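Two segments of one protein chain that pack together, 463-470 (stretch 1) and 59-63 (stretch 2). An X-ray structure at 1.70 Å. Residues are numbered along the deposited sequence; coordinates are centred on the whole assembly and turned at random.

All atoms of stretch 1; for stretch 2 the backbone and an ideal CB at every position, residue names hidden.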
# COMPACT_ATOMS: atom_id res chain seq x y z
N TRP A 463 7.89 -14.34 -7.91
CA TRP A 463 8.86 -13.29 -7.60
C TRP A 463 9.50 -13.60 -6.25
O TRP A 463 10.72 -13.52 -6.10
CB TRP A 463 8.15 -11.93 -7.54
CG TRP A 463 9.02 -10.79 -7.09
CD1 TRP A 463 10.02 -10.18 -7.79
CD2 TRP A 463 8.93 -10.09 -5.83
NE1 TRP A 463 10.56 -9.15 -7.05
CE2 TRP A 463 9.91 -9.07 -5.85
CE3 TRP A 463 8.11 -10.23 -4.70
CZ2 TRP A 463 10.10 -8.20 -4.77
CZ3 TRP A 463 8.30 -9.36 -3.63
CH2 TRP A 463 9.29 -8.35 -3.68
N ILE A 464 8.69 -13.96 -5.26
CA ILE A 464 9.21 -14.28 -3.94
C ILE A 464 10.19 -15.46 -4.00
O ILE A 464 11.30 -15.38 -3.46
CB ILE A 464 8.07 -14.60 -2.94
CG1 ILE A 464 7.27 -13.32 -2.65
CG2 ILE A 464 8.65 -15.18 -1.65
CD1 ILE A 464 6.12 -13.52 -1.69
N ASP A 465 9.79 -16.54 -4.66
CA ASP A 465 10.65 -17.71 -4.77
C ASP A 465 11.94 -17.38 -5.51
O ASP A 465 13.00 -17.93 -5.21
CB ASP A 465 9.92 -18.86 -5.47
CG ASP A 465 8.78 -19.41 -4.65
OD1 ASP A 465 8.69 -19.09 -3.45
OD2 ASP A 465 7.97 -20.18 -5.20
N GLY A 466 11.85 -16.47 -6.48
CA GLY A 466 13.03 -16.08 -7.23
C GLY A 466 14.04 -15.40 -6.32
O GLY A 466 15.25 -15.63 -6.43
N LEU A 467 13.55 -14.57 -5.41
CA LEU A 467 14.40 -13.85 -4.46
C LEU A 467 15.01 -14.76 -3.40
O LEU A 467 16.18 -14.61 -3.03
CB LEU A 467 13.61 -12.76 -3.74
CG LEU A 467 13.05 -11.55 -4.50
CD1 LEU A 467 12.19 -10.72 -3.56
CD2 LEU A 467 14.19 -10.71 -5.05
N CYS A 468 14.22 -15.70 -2.91
CA CYS A 468 14.66 -16.60 -1.85
C CYS A 468 15.36 -17.88 -2.29
O CYS A 468 16.28 -18.34 -1.61
CB CYS A 468 13.46 -16.94 -0.96
SG CYS A 468 12.67 -15.47 -0.23
N GLN A 469 14.95 -18.45 -3.41
CA GLN A 469 15.54 -19.70 -3.89
C GLN A 469 16.33 -19.56 -5.19
O GLN A 469 17.55 -19.67 -5.20
CB GLN A 469 14.46 -20.75 -4.09
CG GLN A 469 13.55 -20.96 -2.90
CD GLN A 469 12.51 -22.03 -3.17
OE1 GLN A 469 11.77 -21.96 -4.15
NE2 GLN A 469 12.44 -23.02 -2.29
N LEU A 470 15.60 -19.35 -6.29
CA LEU A 470 16.18 -19.22 -7.62
C LEU A 470 17.58 -18.62 -7.58
O LEU A 470 17.74 -17.52 -7.01
CB LEU A 470 15.26 -18.36 -8.51
CG LEU A 470 15.53 -18.31 -10.02
CD1 LEU A 470 14.32 -17.69 -10.71
CD2 LEU A 470 16.79 -17.51 -10.32
N UNK A 59 8.55 -27.86 2.03
CA UNK A 59 7.44 -27.49 1.16
C UNK A 59 7.99 -26.56 0.08
O UNK A 59 8.56 -25.52 0.40
CB UNK A 59 6.31 -26.83 1.95
N UNK A 60 7.82 -26.95 -1.18
CA UNK A 60 8.28 -26.12 -2.29
C UNK A 60 9.76 -25.73 -2.13
O UNK A 60 10.17 -24.62 -2.49
CB UNK A 60 7.41 -24.86 -2.40
N UNK A 61 10.56 -26.64 -1.58
CA UNK A 61 11.97 -26.38 -1.40
C UNK A 61 12.35 -25.62 -0.14
O UNK A 61 13.53 -25.42 0.13
CB UNK A 61 12.48 -25.60 -2.61
N UNK A 62 11.35 -25.21 0.63
CA UNK A 62 11.61 -24.48 1.87
C UNK A 62 11.48 -25.38 3.10
O UNK A 62 10.79 -26.39 3.07
CB UNK A 62 10.65 -23.29 1.99
N UNK A 63 12.16 -24.99 4.17
CA UNK A 63 12.11 -25.72 5.43
C UNK A 63 11.82 -24.71 6.52
O UNK A 63 11.77 -23.50 6.26
CB UNK A 63 13.41 -26.48 5.70

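Stretch 1 is the end of a helix, 463-468, and Gln 469 lies just past it. Asp 465, Cys 468 and Gln 469 are the residues that chiefly meet stretch 2. Stretch 2 is a tight turn. The backbone N of position 59 donates to the O of position 62 at 2.9 Å, and the N of position 62 donates to the O of position 59 at 2.8 Å.

Position 59 opens the turn. Its phi/psi of -143/122 is extended, and its ideal CB has nothing of stretch 1 within 5.5 Å. Stretch 1 therefore sets no preference, although a beta-branched residue is at ease with such angles. The deposited residue is Val 59, with chi1 t.

Position 60 has phi/psi 52/36, a left-handed conformation that favours Asn, Gly or Asp. CA-to-CB points toward stretch 1. The ideal CB lies 5.5 Å from Asp 465 OD2 and 5.4 Å from Gln 469 NE2. A short side chain could span that gap. The carboxylate of Asp 465 invites a donor and speaks against Asp; Gly would suit the backbone but leave the gap empty. Asn meets both demands, and the deposited residue is Asn 60. With chi1 t, it carries its amide to the carboxylate, and Asn 60 ND2 donates to Asp 465 OD2 at 3.1 Å. Gln 469 NE2 donates to Asn 60 O at 2.8 Å. This bond uses the main-chain O, not the side chain of Asn 60.

Position 61 is the most restricted. Its phi/psi of 85/-4 would jam a CB against the carbonyl O of the residue before. The CB would also point toward stretch 1 and lie 2.6 Å from Gln 469 NE2, a clash. Both points call for glycine, and the deposited residue is Gly 61. Without a side chain, it lets the Gln 469 amide come close to the backbone, with Gln 469 NE2 3.4 Å from Gly 61 C.

At position 62, CA-to-CB points sideways, and the ideal CB is 4.6 Å from Gln 469 NE2. The helix end lies farther on, with Asp 465 OD1 as an acceptor and Cys 468 CB as an apolar surface. A long side chain with a donor at its tip would suit: Tyr, Lys or Arg. The flat amide of Gln 469 lies beside the likely path, which makes an aromatic ring attractive. The deposited residue is Tyr 62, with chi1 m. Its end comes nearer to the helix than its first bond suggests, and Tyr 62 OH donates to Asp 465 OD1 at 2.6 Å. Gln 469 CD lies over one ring face, 3.4 Å from Tyr 62 CZ. Cys 468 CB sits at the ring edge, 3.9 Å from Tyr 62 CE2. Asp 465 thus receives hydrogen bonds from two side chains of the turn, one on each carboxylate oxygen.

Position 63 leaves the turn in an extended conformation, out of reach of stretch 1. Many residues would do. The deposited residue is Gln 63.

Stretch 2 59-63: VNGYQ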
# COMPACT_ATOMS: atom_id res chain seq x y z
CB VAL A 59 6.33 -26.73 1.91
CG1 VAL A 59 5.19 -26.40 0.95
CG2 VAL A 59 5.82 -27.55 3.09
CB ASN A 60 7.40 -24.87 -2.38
CG ASN A 60 7.68 -24.03 -3.61
OD1 ASN A 60 7.79 -24.54 -4.72
ND2 ASN A 60 7.80 -22.72 -3.40
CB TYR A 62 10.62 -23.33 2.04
CG TYR A 62 10.68 -22.26 0.98
CD1 TYR A 62 9.63 -22.10 0.07
CD2 TYR A 62 11.74 -21.36 0.93
CE1 TYR A 62 9.64 -21.07 -0.87
CE2 TYR A 62 11.76 -20.32 -0.01
CZ TYR A 62 10.71 -20.18 -0.90
OH TYR A 62 10.71 -19.14 -1.81
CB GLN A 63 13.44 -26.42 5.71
CG GLN A 63 13.71 -27.62 4.81
CD GLN A 63 14.94 -28.39 5.22
OE1 GLN A 63 16.05 -27.86 5.20
NE2 GLN A 63 14.75 -29.64 5.61
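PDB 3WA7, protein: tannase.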